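Local coordinates for protein lipopolysaccharide heptosyltransferase 2 (Escherichia coli, PDB 1PSW) that transfers the second heptose from ADP-L-glycero-beta-D-manno-heptose onto the heptosyl-Kdo2-lipid A module during synthesis of the lipopolysaccharide inner core, at residues A[193-204]-A[321-332]. Residues are numbered along the deposited sequence; the frame is centred on the assembly and turned at random.
Sequences PAKRWPHYHYAE and EGYHQSLIDITP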
loop_
_atom_site.group_PDB
_atom_site.type_symbol
_atom_site.label_atom_id
_atom_site.label_comp_id
_atom_site.label_asym_id
_atom_site.label_seq_id
_atom_site.Cartn_x
_atom_site.Cartn_y
_atom_site.Cartn_z
ATOM N N PRO A 193 6.994 -3.919 -15.727
ATOM C CA PRO A 193 7.817 -2.854 -16.310
ATOM C C PRO A 193 7.038 -1.753 -17.012
ATOM O O PRO A 193 7.431 -0.593 -16.962
ATOM C CB PRO A 193 8.721 -3.610 -17.283
ATOM C CG PRO A 193 8.886 -4.932 -16.626
ATOM C CD PRO A 193 7.473 -5.240 -16.167
ATOM N N ALA A 194 5.939 -2.117 -17.664
ATOM C CA ALA A 194 5.127 -1.149 -18.389
ATOM C C ALA A 194 4.649 0.008 -17.527
ATOM O O ALA A 194 4.403 1.097 -18.033
ATOM C CB ALA A 194 3.927 -1.846 -19.035
ATOM N N LYS A 195 4.508 -0.216 -16.229
ATOM C CA LYS A 195 4.041 0.849 -15.355
ATOM C C LYS A 195 5.169 1.598 -14.659
ATOM O O LYS A 195 4.917 2.466 -13.827
ATOM C CB LYS A 195 3.064 0.278 -14.327
ATOM C CG LYS A 195 1.848 -0.342 -14.987
ATOM C CD LYS A 195 0.798 -0.768 -13.989
ATOM C CE LYS A 195 -0.401 -1.370 -14.709
ATOM N NZ LYS A 195 -1.509 -1.675 -13.765
ATOM N N ARG A 196 6.410 1.289 -15.012
ATOM C CA ARG A 196 7.535 1.954 -14.375
ATOM C C ARG A 196 8.088 3.150 -15.133
ATOM O O ARG A 196 8.273 3.108 -16.349
ATOM C CB ARG A 196 8.684 0.970 -14.142
ATOM C CG ARG A 196 8.421 -0.061 -13.065
ATOM C CD ARG A 196 9.710 -0.765 -12.670
ATOM N NE ARG A 196 9.835 -2.083 -13.265
ATOM C CZ ARG A 196 10.961 -2.788 -13.300
ATOM N NH1 ARG A 196 12.079 -2.301 -12.772
ATOM N NH2 ARG A 196 10.967 -3.990 -13.868
ATOM N N TRP A 197 8.333 4.235 -14.409
ATOM C CA TRP A 197 8.938 5.400 -15.033
ATOM C C TRP A 197 10.355 4.878 -15.273
ATOM O O TRP A 197 10.899 4.166 -14.429
ATOM C CB TRP A 197 8.957 6.566 -14.061
ATOM C CG TRP A 197 9.201 7.886 -14.693
ATOM C CD1 TRP A 197 8.678 8.351 -15.861
ATOM C CD2 TRP A 197 9.959 8.963 -14.132
ATOM N NE1 TRP A 197 9.049 9.668 -16.059
ATOM C CE2 TRP A 197 9.825 10.066 -15.008
ATOM C CE3 TRP A 197 10.708 9.113 -12.954
ATOM C CZ2 TRP A 197 10.447 11.290 -14.761
ATOM C CZ3 TRP A 197 11.323 10.340 -12.706
ATOM C CH2 TRP A 197 11.175 11.414 -13.602
ATOM N N PRO A 198 10.967 5.204 -16.423
ATOM C CA PRO A 198 12.326 4.741 -16.749
ATOM C C PRO A 198 13.412 4.988 -15.701
ATOM O O PRO A 198 13.486 6.060 -15.096
ATOM C CB PRO A 198 12.631 5.469 -18.051
ATOM C CG PRO A 198 11.285 5.557 -18.700
ATOM C CD PRO A 198 10.387 5.961 -17.547
ATOM N N HIS A 199 14.260 3.984 -15.507
ATOM C CA HIS A 199 15.360 4.087 -14.563
ATOM C C HIS A 199 16.214 5.326 -14.839
ATOM O O HIS A 199 16.697 5.975 -13.906
ATOM C CB HIS A 199 16.252 2.834 -14.619
ATOM C CG HIS A 199 16.871 2.575 -15.961
ATOM N ND1 HIS A 199 16.195 1.951 -16.988
ATOM C CD2 HIS A 199 18.103 2.866 -16.447
ATOM C CE1 HIS A 199 16.981 1.870 -18.047
ATOM N NE2 HIS A 199 18.145 2.418 -17.745
ATOM N N TYR A 200 16.418 5.665 -16.109
ATOM C CA TYR A 200 17.235 6.835 -16.420
ATOM C C TYR A 200 16.528 8.143 -16.105
ATOM O O TYR A 200 17.179 9.158 -15.858
ATOM C CB TYR A 200 17.693 6.804 -17.880
ATOM C CG TYR A 200 16.620 6.442 -18.875
ATOM C CD1 TYR A 200 15.797 7.417 -19.432
ATOM C CD2 TYR A 200 16.447 5.123 -19.277
ATOM C CE1 TYR A 200 14.830 7.086 -20.373
ATOM C CE2 TYR A 200 15.494 4.777 -20.206
ATOM C CZ TYR A 200 14.688 5.761 -20.753
ATOM O OH TYR A 200 13.751 5.403 -21.682
ATOM N N HIS A 201 15.197 8.142 -16.128
ATOM C CA HIS A 201 14.479 9.359 -15.772
ATOM C C HIS A 201 14.629 9.563 -14.263
ATOM O O HIS A 201 14.838 10.688 -13.806
ATOM C CB HIS A 201 13.000 9.280 -16.155
ATOM C CG HIS A 201 12.736 9.580 -17.603
ATOM N ND1 HIS A 201 13.681 10.145 -18.427
ATOM C CD2 HIS A 201 11.633 9.388 -18.364
ATOM C CE1 HIS A 201 13.173 10.288 -19.644
ATOM N NE2 HIS A 201 11.937 9.837 -19.630
ATOM N N TYR A 202 14.536 8.486 -13.484
ATOM C CA TYR A 202 14.709 8.616 -12.037
ATOM C C TYR A 202 16.122 9.121 -11.739
ATOM O O TYR A 202 16.318 9.917 -10.821
ATOM C CB TYR A 202 14.475 7.272 -11.316
ATOM C CG TYR A 202 13.023 7.005 -10.938
ATOM C CD1 TYR A 202 12.379 7.782 -9.959
ATOM C CD2 TYR A 202 12.288 5.994 -11.564
ATOM C CE1 TYR A 202 11.036 7.555 -9.614
ATOM C CE2 TYR A 202 10.945 5.762 -11.229
ATOM C CZ TYR A 202 10.329 6.540 -10.260
ATOM O OH TYR A 202 9.005 6.322 -9.936
ATOM N N ALA A 203 17.106 8.673 -12.520
ATOM C CA ALA A 203 18.487 9.101 -12.308
ATOM C C ALA A 203 18.651 10.596 -12.569
ATOM O O ALA A 203 19.282 11.304 -11.788
ATOM C CB ALA A 203 19.428 8.303 -13.205
ATOM N N GLU A 204 18.086 11.066 -13.677
ATOM C CA GLU A 204 18.155 12.477 -14.036
ATOM C C GLU A 204 17.479 13.317 -12.949
ATOM O O GLU A 204 17.980 14.372 -12.556
ATOM C CB GLU A 204 17.468 12.703 -15.388
ATOM C CG GLU A 204 17.356 14.157 -15.836
ATOM C CD GLU A 204 18.694 14.875 -15.851
ATOM O OE1 GLU A 204 19.660 14.331 -16.429
ATOM O OE2 GLU A 204 18.776 15.992 -15.293
ATOM N N GLU A 321 7.365 -6.442 -21.578
ATOM C CA GLU A 321 8.519 -6.511 -20.699
ATOM C C GLU A 321 9.292 -5.196 -20.710
ATOM O O GLU A 321 10.230 -5.004 -19.936
ATOM C CB GLU A 321 9.436 -7.653 -21.129
ATOM C CG GLU A 321 8.687 -8.936 -21.427
ATOM C CD GLU A 321 9.405 -10.176 -20.948
ATOM O OE1 GLU A 321 10.510 -10.470 -21.458
ATOM O OE2 GLU A 321 8.863 -10.857 -20.049
ATOM N N GLY A 322 8.886 -4.284 -21.583
ATOM C CA GLY A 322 9.574 -3.012 -21.669
ATOM C C GLY A 322 8.765 -1.841 -21.158
ATOM O O GLY A 322 7.619 -1.997 -20.742
ATOM N N TYR A 323 9.385 -0.666 -21.185
ATOM C CA TYR A 323 8.750 0.567 -20.749
ATOM C C TYR A 323 7.687 0.992 -21.760
ATOM O O TYR A 323 7.738 0.622 -22.935
ATOM C CB TYR A 323 9.783 1.685 -20.643
ATOM C CG TYR A 323 10.828 1.487 -19.564
ATOM C CD1 TYR A 323 10.457 1.322 -18.227
ATOM C CD2 TYR A 323 12.186 1.525 -19.869
ATOM C CE1 TYR A 323 11.417 1.205 -17.219
ATOM C CE2 TYR A 323 13.152 1.412 -18.876
ATOM C CZ TYR A 323 12.762 1.253 -17.549
ATOM O OH TYR A 323 13.716 1.162 -16.557
ATOM N N HIS A 324 6.735 1.790 -21.289
ATOM C CA HIS A 324 5.658 2.286 -22.127
ATOM C C HIS A 324 5.977 3.715 -22.544
ATOM O O HIS A 324 6.503 4.498 -21.753
ATOM C CB HIS A 324 4.330 2.236 -21.362
ATOM C CG HIS A 324 3.124 2.296 -22.247
ATOM N ND1 HIS A 324 2.638 3.476 -22.772
ATOM C CD2 HIS A 324 2.333 1.314 -22.740
ATOM C CE1 HIS A 324 1.606 3.216 -23.552
ATOM N NE2 HIS A 324 1.400 1.909 -23.551
ATOM N N GLN A 325 5.655 4.053 -23.788
ATOM C CA GLN A 325 5.932 5.389 -24.306
ATOM C C GLN A 325 5.319 6.501 -23.458
ATOM O O GLN A 325 5.909 7.573 -23.303
ATOM C CB GLN A 325 5.421 5.518 -25.744
ATOM C CG GLN A 325 5.942 6.746 -26.470
ATOM C CD GLN A 325 7.444 6.694 -26.652
ATOM O OE1 GLN A 325 7.980 5.702 -27.147
ATOM N NE2 GLN A 325 8.131 7.760 -26.258
ATOM N N SER A 326 4.138 6.242 -22.910
ATOM C CA SER A 326 3.445 7.239 -22.094
ATOM C C SER A 326 4.234 7.661 -20.856
ATOM O O SER A 326 4.075 8.782 -20.372
ATOM C CB SER A 326 2.057 6.726 -21.686
ATOM O OG SER A 326 2.138 5.559 -20.888
ATOM N N LEU A 327 5.071 6.763 -20.342
ATOM C CA LEU A 327 5.891 7.063 -19.172
ATOM C C LEU A 327 7.232 7.640 -19.620
ATOM O O LEU A 327 7.792 8.519 -18.965
ATOM C CB LEU A 327 6.094 5.803 -18.324
ATOM C CG LEU A 327 4.981 5.599 -17.267
ATOM C CD1 LEU A 327 4.986 4.184 -16.728
ATOM C CD2 LEU A 327 5.187 6.600 -16.134
ATOM N N ILE A 328 7.748 7.134 -20.735
ATOM C CA ILE A 328 8.997 7.644 -21.275
ATOM C C ILE A 328 8.786 9.126 -21.608
ATOM O O ILE A 328 9.685 9.941 -21.417
ATOM C CB ILE A 328 9.404 6.868 -22.553
ATOM C CG1 ILE A 328 9.844 5.452 -22.171
ATOM C CG2 ILE A 328 10.516 7.605 -23.287
ATOM C CD1 ILE A 328 10.022 4.504 -23.342
ATOM N N ASP A 329 7.588 9.479 -22.070
ATOM C CA ASP A 329 7.292 10.868 -22.430
ATOM C C ASP A 329 7.153 11.833 -21.253
ATOM O O ASP A 329 7.076 13.045 -21.452
ATOM C CB ASP A 329 6.040 10.938 -23.311
ATOM C CG ASP A 329 6.285 10.398 -24.714
ATOM O OD1 ASP A 329 7.467 10.195 -25.072
ATOM O OD2 ASP A 329 5.305 10.185 -25.460
ATOM N N ILE A 330 7.105 11.312 -20.029
ATOM C CA ILE A 330 7.026 12.192 -18.867
ATOM C C ILE A 330 8.466 12.562 -18.513
ATOM O O ILE A 330 9.230 11.724 -18.039
ATOM C CB ILE A 330 6.352 11.494 -17.664
ATOM C CG1 ILE A 330 4.868 11.270 -17.963
ATOM C CG2 ILE A 330 6.516 12.350 -16.402
ATOM C CD1 ILE A 330 4.088 10.630 -16.825
ATOM N N THR A 331 8.830 13.818 -18.750
ATOM C CA THR A 331 10.192 14.282 -18.502
ATOM C C THR A 331 10.513 14.558 -17.042
ATOM O O THR A 331 9.641 14.916 -16.260
ATOM C CB THR A 331 10.498 15.572 -19.293
ATOM O OG1 THR A 331 9.800 16.671 -18.697
ATOM C CG2 THR A 331 10.053 15.425 -20.744
ATOM N N PRO A 332 11.783 14.381 -16.652
ATOM C CA PRO A 332 12.210 14.630 -15.274
ATOM C C PRO A 332 11.922 16.082 -14.892
ATOM O O PRO A 332 11.660 16.384 -13.730
ATOM C CB PRO A 332 13.705 14.338 -15.325
ATOM C CG PRO A 332 13.776 13.234 -16.332
ATOM C CD PRO A 332 12.868 13.745 -17.421
HETATM O O HOH W 1 6.816 2.367 -18.517
#
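Trp197 and His201 each hand a ring N-H to a backbone carbonyl of 321-332. The contact lies in the C-terminal Rossmann-like domain of this GT-B glycosyltransferase. It joins the loop after strand 182-186 and the start of helix 199-211 to the chain leading into the C-terminal helix 332-347. Trp197 NE1 donates to Ile330 O at 2.9 Å, with the oxygen close to the indole plane. His201 NE2 donates to Ile328 O, also at 2.9 Å and somewhat straighter (159°). The two bonds tie the carbonyls of Ile328 and Ile330 to the other segment. Pro332 CD lies over one face of the His201 imidazole, and Tyr200 CE1 covers the opposite face.

At the other end, Tyr323 reaches across the loop. Pro198 CA sits over one face of its ring, 3.9 Å from the centroid, a CH-pi contact. Tyr323 OH meets His199 ND1 at 2.6 Å in a nearly straight hydrogen bond. His199 chi1 of 60° sets CG between the backbone N and carbonyl carbon, which brings ND1 to the phenol. Leu327 fills the middle. Its CD1 packs on the backbone of Lys195, and its CD2 lies 3.9 Å from Trp197 CD1. One water lies within hydrogen-bonding distance of Ala194 O and Arg196 O and accepts from His324 N, linking the two backbones.

Further out, Asn268 OD1 holds Trp197 N, and Leu286 of strand 283-287 touches both Trp197 and Leu327. Val335 packs on Trp197 and Ile330. The helix 325-328 starts with an N-cap: His324 ND1 accepts from Ser326 N at 3.1 Å.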